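Local structure of galactokinase (Bifidobacterium longum subsp. infantis ATCC 15697 = JCM 1222 = DSM 20088, 6TEQ) at residues Asn229-His241 with Phe369-His383. The protein probably phosphorylates galactose with ATP, acting as a galactokinase of the GHMP kinase family, and has 2-deoxy-2-fluoro-galactose bound here. Numbering follows the deposited sequence.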
ATOM      1  N   ASN A 229     -21.884   2.098  12.396  1.00 15.53           N
ATOM      2  CA  ASN A 229     -22.698   2.705  11.315  1.00 15.21           C
ATOM      3  C   ASN A 229     -21.856   3.682  10.484  1.00 13.41           C
ATOM      4  O   ASN A 229     -22.337   4.754  10.159  1.00 13.80           O
ATOM      5  CB  ASN A 229     -23.964   3.367  11.862  1.00 15.77           C
ATOM      6  CG  ASN A 229     -24.882   2.343  12.507  1.00 16.58           C
ATOM      7  OD1 ASN A 229     -24.820   1.167  12.180  1.00 21.63           O
ATOM      8  ND2 ASN A 229     -25.744   2.783  13.412  1.00 24.25           N
ATOM      9  N   LEU A 230     -20.684   3.207  10.066  1.00 15.61           N
ATOM     10  CA  LEU A 230     -19.759   4.015   9.272  1.00 12.27           C
ATOM     11  C   LEU A 230     -19.531   3.385   7.909  1.00 11.91           C
ATOM     12  O   LEU A 230     -19.824   2.160   7.664  1.00 14.82           O
ATOM     13  CB  LEU A 230     -18.381   4.094   9.946  1.00 15.10           C
ATOM     14  CG  LEU A 230     -18.318   4.677  11.343  1.00 15.69           C
ATOM     15  CD1 LEU A 230     -16.899   4.550  11.921  1.00 17.82           C
ATOM     16  CD2 LEU A 230     -18.793   6.104  11.290  1.00 19.14           C
ATOM     17  N   GLU A 231     -18.910   4.181   7.064  0.50 14.22           N
ATOM     18  CA  GLU A 231     -18.523   3.810   5.689  0.50 13.30           C
ATOM     19  C   GLU A 231     -17.176   4.490   5.450  0.50 12.57           C
ATOM     20  O   GLU A 231     -17.031   5.686   5.783  0.50 13.24           O
ATOM     21  CB  GLU A 231     -19.668   4.196   4.732  0.50 13.10           C
ATOM     22  CG  GLU A 231     -19.271   4.415   3.275  0.50 12.84           C
ATOM     23  CD  GLU A 231     -20.437   4.782   2.365  0.50 13.13           C
ATOM     24  OE1 GLU A 231     -21.509   5.234   2.879  0.50 15.13           O
ATOM     25  OE2 GLU A 231     -20.269   4.649   1.143  0.50 13.61           O
ATOM     26  N   LEU A 232     -16.208   3.747   4.925  1.00 12.35           N
ATOM     27  CA  LEU A 232     -14.904   4.343   4.600  1.00 11.09           C
ATOM     28  C   LEU A 232     -14.982   4.697   3.127  1.00 11.57           C
ATOM     29  O   LEU A 232     -14.940   3.792   2.296  1.00 13.36           O
ATOM     30  CB  LEU A 232     -13.765   3.379   4.876  1.00 11.86           C
ATOM     31  CG  LEU A 232     -12.401   3.979   4.623  1.00 13.95           C
ATOM     32  CD1 LEU A 232     -12.052   5.017   5.644  1.00 13.74           C
ATOM     33  CD2 LEU A 232     -11.382   2.854   4.603  1.00 17.26           C
ATOM     34  N   LEU A 233     -15.132   5.983   2.845  1.00 11.13           N
ATOM     35  CA  LEU A 233     -15.158   6.475   1.459  1.00 13.34           C
ATOM     36  C   LEU A 233     -13.711   6.464   0.975  1.00 13.07           C
ATOM     37  O   LEU A 233     -12.857   7.012   1.651  1.00 13.36           O
ATOM     38  CB  LEU A 233     -15.764   7.882   1.399  1.00 14.11           C
ATOM     39  CG  LEU A 233     -15.712   8.538   0.007  1.00 16.93           C
ATOM     40  CD1 LEU A 233     -16.473   7.706  -0.991  1.00 17.90           C
ATOM     41  CD2 LEU A 233     -16.280   9.935   0.032  1.00 17.46           C
ATOM     42  N   VAL A 234     -13.483   5.933  -0.215  1.00 13.55           N
ATOM     43  CA  VAL A 234     -12.160   5.999  -0.864  1.00 13.49           C
ATOM     44  C   VAL A 234     -12.350   6.626  -2.250  1.00 11.85           C
ATOM     45  O   VAL A 234     -13.222   6.126  -2.970  1.00 11.82           O
ATOM     46  CB  VAL A 234     -11.525   4.613  -0.952  1.00 14.53           C
ATOM     47  CG1 VAL A 234     -10.205   4.694  -1.746  1.00 14.41           C
ATOM     48  CG2 VAL A 234     -11.348   4.036   0.414  1.00 14.02           C
ATOM     49  N   VAL A 235     -11.637   7.726  -2.530  1.00 11.32           N
ATOM     50  CA  VAL A 235     -11.778   8.422  -3.807  1.00 13.21           C
ATOM     51  C   VAL A 235     -10.408   8.512  -4.421  1.00 12.18           C
ATOM     52  O   VAL A 235      -9.511   9.141  -3.838  1.00 12.08           O
ATOM     53  CB  VAL A 235     -12.424   9.821  -3.640  1.00 13.26           C
ATOM     54  CG1 VAL A 235     -12.389  10.583  -4.974  1.00 13.67           C
ATOM     55  CG2 VAL A 235     -13.821   9.701  -3.078  1.00 14.27           C
ATOM     56  N   ASP A 236     -10.250   7.902  -5.563  1.00 12.84           N
ATOM     57  CA  ASP A 236      -9.063   8.059  -6.410  1.00 12.79           C
ATOM     58  C   ASP A 236      -9.196   9.361  -7.190  1.00 13.62           C
ATOM     59  O   ASP A 236     -10.126   9.542  -7.992  1.00 13.65           O
ATOM     60  CB  ASP A 236      -8.950   6.849  -7.320  1.00 13.93           C
ATOM     61  CG  ASP A 236      -7.854   6.933  -8.376  1.00 14.96           C
ATOM     62  OD1 ASP A 236      -7.021   7.848  -8.321  1.00 17.17           O
ATOM     63  OD2 ASP A 236      -7.875   6.066  -9.234  1.00 19.29           O
ATOM     64  N   THR A 237      -8.348  10.329  -6.902  1.00 15.49           N
ATOM     65  CA  THR A 237      -8.428  11.649  -7.560  1.00 15.17           C
ATOM     66  C   THR A 237      -8.198  11.529  -9.060  1.00 13.09           C
ATOM     67  O   THR A 237      -8.663  12.415  -9.758  1.00 15.79           O
ATOM     68  CB  THR A 237      -7.447  12.683  -7.010  1.00 15.49           C
ATOM     69  OG1 THR A 237      -6.089  12.288  -7.292  1.00 14.95           O
ATOM     70  CG2 THR A 237      -7.718  12.883  -5.527  1.00 16.18           C
ATOM     71  N   GLN A 238      -7.529  10.491  -9.519  1.00 13.62           N
ATOM     72  CA  GLN A 238      -7.071  10.409 -10.929  1.00 14.69           C
ATOM     73  C   GLN A 238      -6.232  11.643 -11.304  1.00 18.60           C
ATOM     74  O   GLN A 238      -6.161  11.960 -12.525  1.00 19.84           O
ATOM     75  CB  GLN A 238      -8.271  10.170 -11.844  1.00 15.69           C
ATOM     76  CG  GLN A 238      -9.017   8.910 -11.467  1.00 15.80           C
ATOM     77  CD  GLN A 238      -9.820   8.360 -12.615  1.00 19.60           C
ATOM     78  OE1 GLN A 238     -10.973   8.717 -12.860  1.00 23.08           O
ATOM     79  NE2 GLN A 238      -9.099   7.610 -13.428  1.00 20.89           N
ATOM     80  N   ALA A 239      -5.597  12.315 -10.323  1.00 18.82           N
ATOM     81  CA  ALA A 239      -4.747  13.487 -10.617  1.00 20.55           C
ATOM     82  C   ALA A 239      -3.560  12.918 -11.357  1.00 25.54           C
ATOM     83  O   ALA A 239      -3.077  11.811 -10.980  1.00 26.79           O
ATOM     84  CB  ALA A 239      -4.262  14.197  -9.407  1.00 21.45           C
ATOM     85  N   PRO A 240      -3.049  13.681 -12.362  1.00 27.60           N
ATOM     86  CA  PRO A 240      -1.937  13.213 -13.177  1.00 28.00           C
ATOM     87  C   PRO A 240      -0.723  13.181 -12.244  1.00 24.73           C
ATOM     88  O   PRO A 240      -0.456  14.156 -11.557  1.00 28.80           O
ATOM     89  CB  PRO A 240      -1.838  14.281 -14.268  1.00 34.37           C
ATOM     90  CG  PRO A 240      -2.311  15.535 -13.592  1.00 40.72           C
ATOM     91  CD  PRO A 240      -3.486  15.047 -12.769  1.00 36.03           C
ATOM     92  N   HIS A 241      -0.022  12.070 -12.163  1.00 32.21           N
ATOM     93  CA  HIS A 241       1.212  12.092 -11.345  1.00 33.87           C
ATOM     94  C   HIS A 241       2.195  11.103 -11.916  1.00 33.92           C
ATOM     95  O   HIS A 241       1.865  10.537 -13.002  1.00 33.75           O
ATOM     96  CB  HIS A 241       0.873  11.920  -9.884  0.50 27.52           C
ATOM     97  CG  HIS A 241       0.267  10.601  -9.581  0.50 20.78           C
ATOM     98  ND1 HIS A 241       0.885   9.738  -8.746  0.50 21.70           N
ATOM     99  CD2 HIS A 241      -0.917  10.059  -9.919  0.50 20.53           C
ATOM    100  CE1 HIS A 241       0.140   8.661  -8.618  0.50 27.25           C
ATOM    101  NE2 HIS A 241      -0.979   8.844  -9.314  0.50 23.10           N
ATOM    102  N   PHE A 369       1.423  12.758  -3.580  1.00 13.54           N
ATOM    103  CA  PHE A 369       1.806  13.360  -4.891  1.00 15.25           C
ATOM    104  C   PHE A 369       0.711  13.098  -5.902  1.00 16.41           C
ATOM    105  O   PHE A 369       0.930  13.338  -7.086  1.00 19.77           O
ATOM    106  CB  PHE A 369       3.140  12.768  -5.358  1.00 16.11           C
ATOM    107  CG  PHE A 369       4.227  12.851  -4.337  1.00 18.76           C
ATOM    108  CD1 PHE A 369       4.755  14.082  -3.999  1.00 17.19           C
ATOM    109  CD2 PHE A 369       4.756  11.696  -3.771  1.00 17.89           C
ATOM    110  CE1 PHE A 369       5.752  14.153  -3.044  1.00 22.75           C
ATOM    111  CE2 PHE A 369       5.778  11.775  -2.848  1.00 19.87           C
ATOM    112  CZ  PHE A 369       6.282  13.005  -2.496  1.00 20.94           C
ATOM    113  N   GLY A 370      -0.474  12.706  -5.443  1.00 15.96           N
ATOM    114  CA  GLY A 370      -1.544  12.207  -6.290  1.00 14.56           C
ATOM    115  C   GLY A 370      -2.246  11.087  -5.586  1.00 13.20           C
ATOM    116  O   GLY A 370      -1.995  10.917  -4.372  1.00 13.84           O
ATOM    117  N   GLY A 371      -3.098  10.368  -6.317  1.00 12.54           N
ATOM    118  CA  GLY A 371      -3.713   9.151  -5.806  1.00 14.01           C
ATOM    119  C   GLY A 371      -4.996   9.443  -5.081  1.00 11.78           C
ATOM    120  O   GLY A 371      -5.832  10.195  -5.576  1.00 13.34           O
ATOM    121  N   SER A 372      -5.158   8.785  -3.936  1.00 11.79           N
ATOM    122  CA  SER A 372      -6.496   8.689  -3.307  1.00 10.76           C
ATOM    123  C   SER A 372      -6.572   9.396  -1.956  1.00  9.66           C
ATOM    124  O   SER A 372      -5.553   9.513  -1.223  1.00 11.40           O
ATOM    125  CB  SER A 372      -6.961   7.259  -3.164  1.00 11.96           C
ATOM    126  OG  SER A 372      -6.920   6.544  -4.377  1.00 12.38           O
ATOM    127  N   ILE A 373      -7.792   9.768  -1.617  1.00  9.84           N
ATOM    128  CA  ILE A 373      -8.181  10.166  -0.265  1.00 10.50           C
ATOM    129  C   ILE A 373      -9.087   9.108   0.307  1.00  9.90           C
ATOM    130  O   ILE A 373      -9.765   8.357  -0.397  1.00 11.92           O
ATOM    131  CB  ILE A 373      -8.800  11.589  -0.202  1.00 10.87           C
ATOM    132  CG1 ILE A 373     -10.223  11.675  -0.756  1.00 12.23           C
ATOM    133  CG2 ILE A 373      -7.907  12.616  -0.809  1.00 12.93           C
ATOM    134  CD1 ILE A 373     -11.019  12.644  -0.008  1.00 14.07           C
ATOM    135  N   ILE A 374      -9.178   9.139   1.621  1.00 10.07           N
ATOM    136  CA  ILE A 374     -10.131   8.351   2.397  1.00  9.87           C
ATOM    137  C   ILE A 374     -10.834   9.286   3.366  1.00 11.27           C
ATOM    138  O   ILE A 374     -10.313  10.310   3.770  1.00 11.05           O
ATOM    139  CB  ILE A 374      -9.445   7.186   3.103  1.00 11.39           C
ATOM    140  CG1 ILE A 374      -8.575   7.666   4.248  1.00 12.65           C
ATOM    141  CG2 ILE A 374      -8.700   6.327   2.081  1.00 11.50           C
ATOM    142  CD1 ILE A 374      -7.850   6.581   5.004  1.00 12.20           C
ATOM    143  N   ALA A 375     -12.031   8.883   3.726  1.00 10.31           N
ATOM    144  CA  ALA A 375     -12.841   9.609   4.698  1.00 11.20           C
ATOM    145  C   ALA A 375     -13.684   8.642   5.500  1.00 11.21           C
ATOM    146  O   ALA A 375     -14.342   7.721   4.927  1.00 12.78           O
ATOM    147  CB  ALA A 375     -13.707  10.631   3.967  1.00 12.46           C
ATOM    148  N   LEU A 376     -13.726   8.880   6.792  1.00 11.43           N
ATOM    149  CA  LEU A 376     -14.657   8.209   7.703  1.00 12.40           C
ATOM    150  C   LEU A 376     -15.921   9.036   7.595  1.00 11.77           C
ATOM    151  O   LEU A 376     -15.898  10.186   7.967  1.00 14.37           O
ATOM    152  CB  LEU A 376     -14.111   8.167   9.120  1.00 14.96           C
ATOM    153  CG  LEU A 376     -13.040   7.144   9.373  1.00 17.61           C
ATOM    154  CD1 LEU A 376     -12.424   7.419  10.772  1.00 16.85           C
ATOM    155  CD2 LEU A 376     -13.567   5.714   9.300  1.00 17.85           C
ATOM    156  N   VAL A 377     -17.001   8.386   7.172  1.00 11.29           N
ATOM    157  CA  VAL A 377     -18.290   9.041   6.982  1.00 11.65           C
ATOM    158  C   VAL A 377     -19.379   8.160   7.578  1.00 13.43           C
ATOM    159  O   VAL A 377     -19.162   6.974   7.792  1.00 13.90           O
ATOM    160  CB  VAL A 377     -18.554   9.327   5.499  1.00 13.17           C
ATOM    161  CG1 VAL A 377     -17.411  10.059   4.868  1.00 13.36           C
ATOM    162  CG2 VAL A 377     -18.867   8.069   4.738  1.00 12.89           C
ATOM    163  N   ASP A 378     -20.550   8.743   7.791  1.00 14.26           N
ATOM    164  CA  ASP A 378     -21.677   7.886   8.214  1.00 15.42           C
ATOM    165  C   ASP A 378     -22.090   6.946   7.091  1.00 13.37           C
ATOM    166  O   ASP A 378     -22.061   7.319   5.888  1.00 15.77           O
ATOM    167  CB  ASP A 378     -22.873   8.684   8.682  1.00 17.00           C
ATOM    168  CG  ASP A 378     -22.616   9.396  10.014  1.00 20.34           C
ATOM    169  OD1 ASP A 378     -21.972   8.783  10.920  1.00 21.98           O
ATOM    170  OD2 ASP A 378     -22.950  10.552  10.100  1.00 24.79           O
ATOM    171  N   LYS A 379     -22.530   5.770   7.475  1.00 13.58           N
ATOM    172  CA  LYS A 379     -23.035   4.798   6.497  1.00 15.08           C
ATOM    173  C   LYS A 379     -24.116   5.473   5.672  1.00 15.41           C
ATOM    174  O   LYS A 379     -25.013   6.104   6.293  1.00 16.76           O
ATOM    175  CB  LYS A 379     -23.669   3.657   7.252  1.00 19.05           C
ATOM    176  CG  LYS A 379     -24.259   2.514   6.462  1.00 27.01           C
ATOM    177  CD  LYS A 379     -25.151   1.549   7.301  1.00 34.46           C
ATOM    178  CE  LYS A 379     -25.870   2.061   8.557  1.00 28.37           C
ATOM    179  NZ  LYS A 379     -26.298   0.907   9.387  1.00 34.81           N
ATOM    180  N   GLY A 380     -24.037   5.297   4.358  1.00 16.50           N
ATOM    181  CA  GLY A 380     -25.050   5.794   3.415  1.00 16.84           C
ATOM    182  C   GLY A 380     -24.630   7.146   2.844  1.00 17.66           C
ATOM    183  O   GLY A 380     -25.292   7.581   1.932  1.00 20.64           O
ATOM    184  N   GLN A 381     -23.514   7.739   3.289  1.00 14.55           N
ATOM    185  CA  GLN A 381     -23.112   9.100   2.835  1.00 16.27           C
ATOM    186  C   GLN A 381     -21.974   9.070   1.789  1.00 15.38           C
ATOM    187  O   GLN A 381     -21.630  10.138   1.259  1.00 13.86           O
ATOM    188  CB  GLN A 381     -22.687   9.998   3.994  1.00 19.07           C
ATOM    189  CG  GLN A 381     -23.757  10.164   5.052  1.00 21.07           C
ATOM    190  CD  GLN A 381     -25.029  10.637   4.430  1.00 22.89           C
ATOM    191  OE1 GLN A 381     -26.021   9.923   4.413  1.00 25.07           O
ATOM    192  NE2 GLN A 381     -24.959  11.801   3.801  1.00 38.02           N
ATOM    193  N   GLY A 382     -21.331   7.931   1.553  1.00 14.77           N
ATOM    194  CA  GLY A 382     -20.168   7.877   0.659  1.00 16.36           C
ATOM    195  C   GLY A 382     -20.488   8.350  -0.743  1.00 13.10           C
ATOM    196  O   GLY A 382     -19.718   9.136  -1.293  1.00 15.10           O
ATOM    197  N   HIS A 383     -21.624   7.922  -1.308  1.00 15.14           N
ATOM    198  CA  HIS A 383     -21.954   8.287  -2.716  1.00 16.43           C
ATOM    199  C   HIS A 383     -22.154   9.780  -2.794  1.00 15.39           C
ATOM    200  O   HIS A 383     -21.620  10.395  -3.714  1.00 17.03           O
ATOM    201  CB  HIS A 383     -23.181   7.569  -3.244  1.00 18.28           C
ATOM    202  CG  HIS A 383     -22.859   6.239  -3.824  1.00 23.36           C
ATOM    203  ND1 HIS A 383     -22.289   5.220  -3.050  1.00 25.05           N
ATOM    204  CD2 HIS A 383     -22.956   5.782  -5.092  1.00 25.60           C
ATOM    205  CE1 HIS A 383     -22.069   4.175  -3.833  1.00 25.65           C
ATOM    206  NE2 HIS A 383     -22.476   4.505  -5.091  1.00 28.03           N
TER
HETATM  207  O   HOH W   1     -22.722   5.476  -0.159  1.00 29.67           O
HETATM  208  O   HOH W   2      -3.876  10.093  -9.004  1.00 32.03           O
HETATM  209  O   HOH W   3      -0.953  14.662  -8.842  1.00 24.57           O
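Leu233 and Ala375 form a hydrogen-bonded antiparallel pair at the middle of 230-236 and 372-378, two inner strands of a mixed sheet. Leu233 CB and Ala375 CB lie 4.3 Å apart. Helix 382-396 covers this face, with Ile385 on Leu233 and Val377. Val234 and Ile374 lie side by side on the other face, CG2 to CG2 at 3.9 Å. These side chains are closely packed and buried.

The end at Asn229 is looser and open to solvent. There Lys379 NZ reaches Asn229 OD1 at 3.2 Å, from above the amide carbonyl plane. Nearby, Glu231 stretches out (chi2 179°) past the type II turn 378-381. In one of its two conformers OE1 accepts from Gly380 N, nearly head-on, and from Gly382 N, above the carboxylate plane.

At the other end Gly371 O accepts from both Thr237 N and Thr237 OG1, the latter at 2.7 Å. Thr237 OG1 also accepts from Ala239 N in an ST turn. A valine in place of Thr237 would probably cost Gly371 O one donor and Ala239 N its acceptor. Gly370 CA lies over one His241 ring face, a CH-pi contact. His241 NE2 hydrogen-bonds Gly136 O, at the ADP site, empty here. Apolar packing thus joins the strand centres, and polar bonds tie both ends.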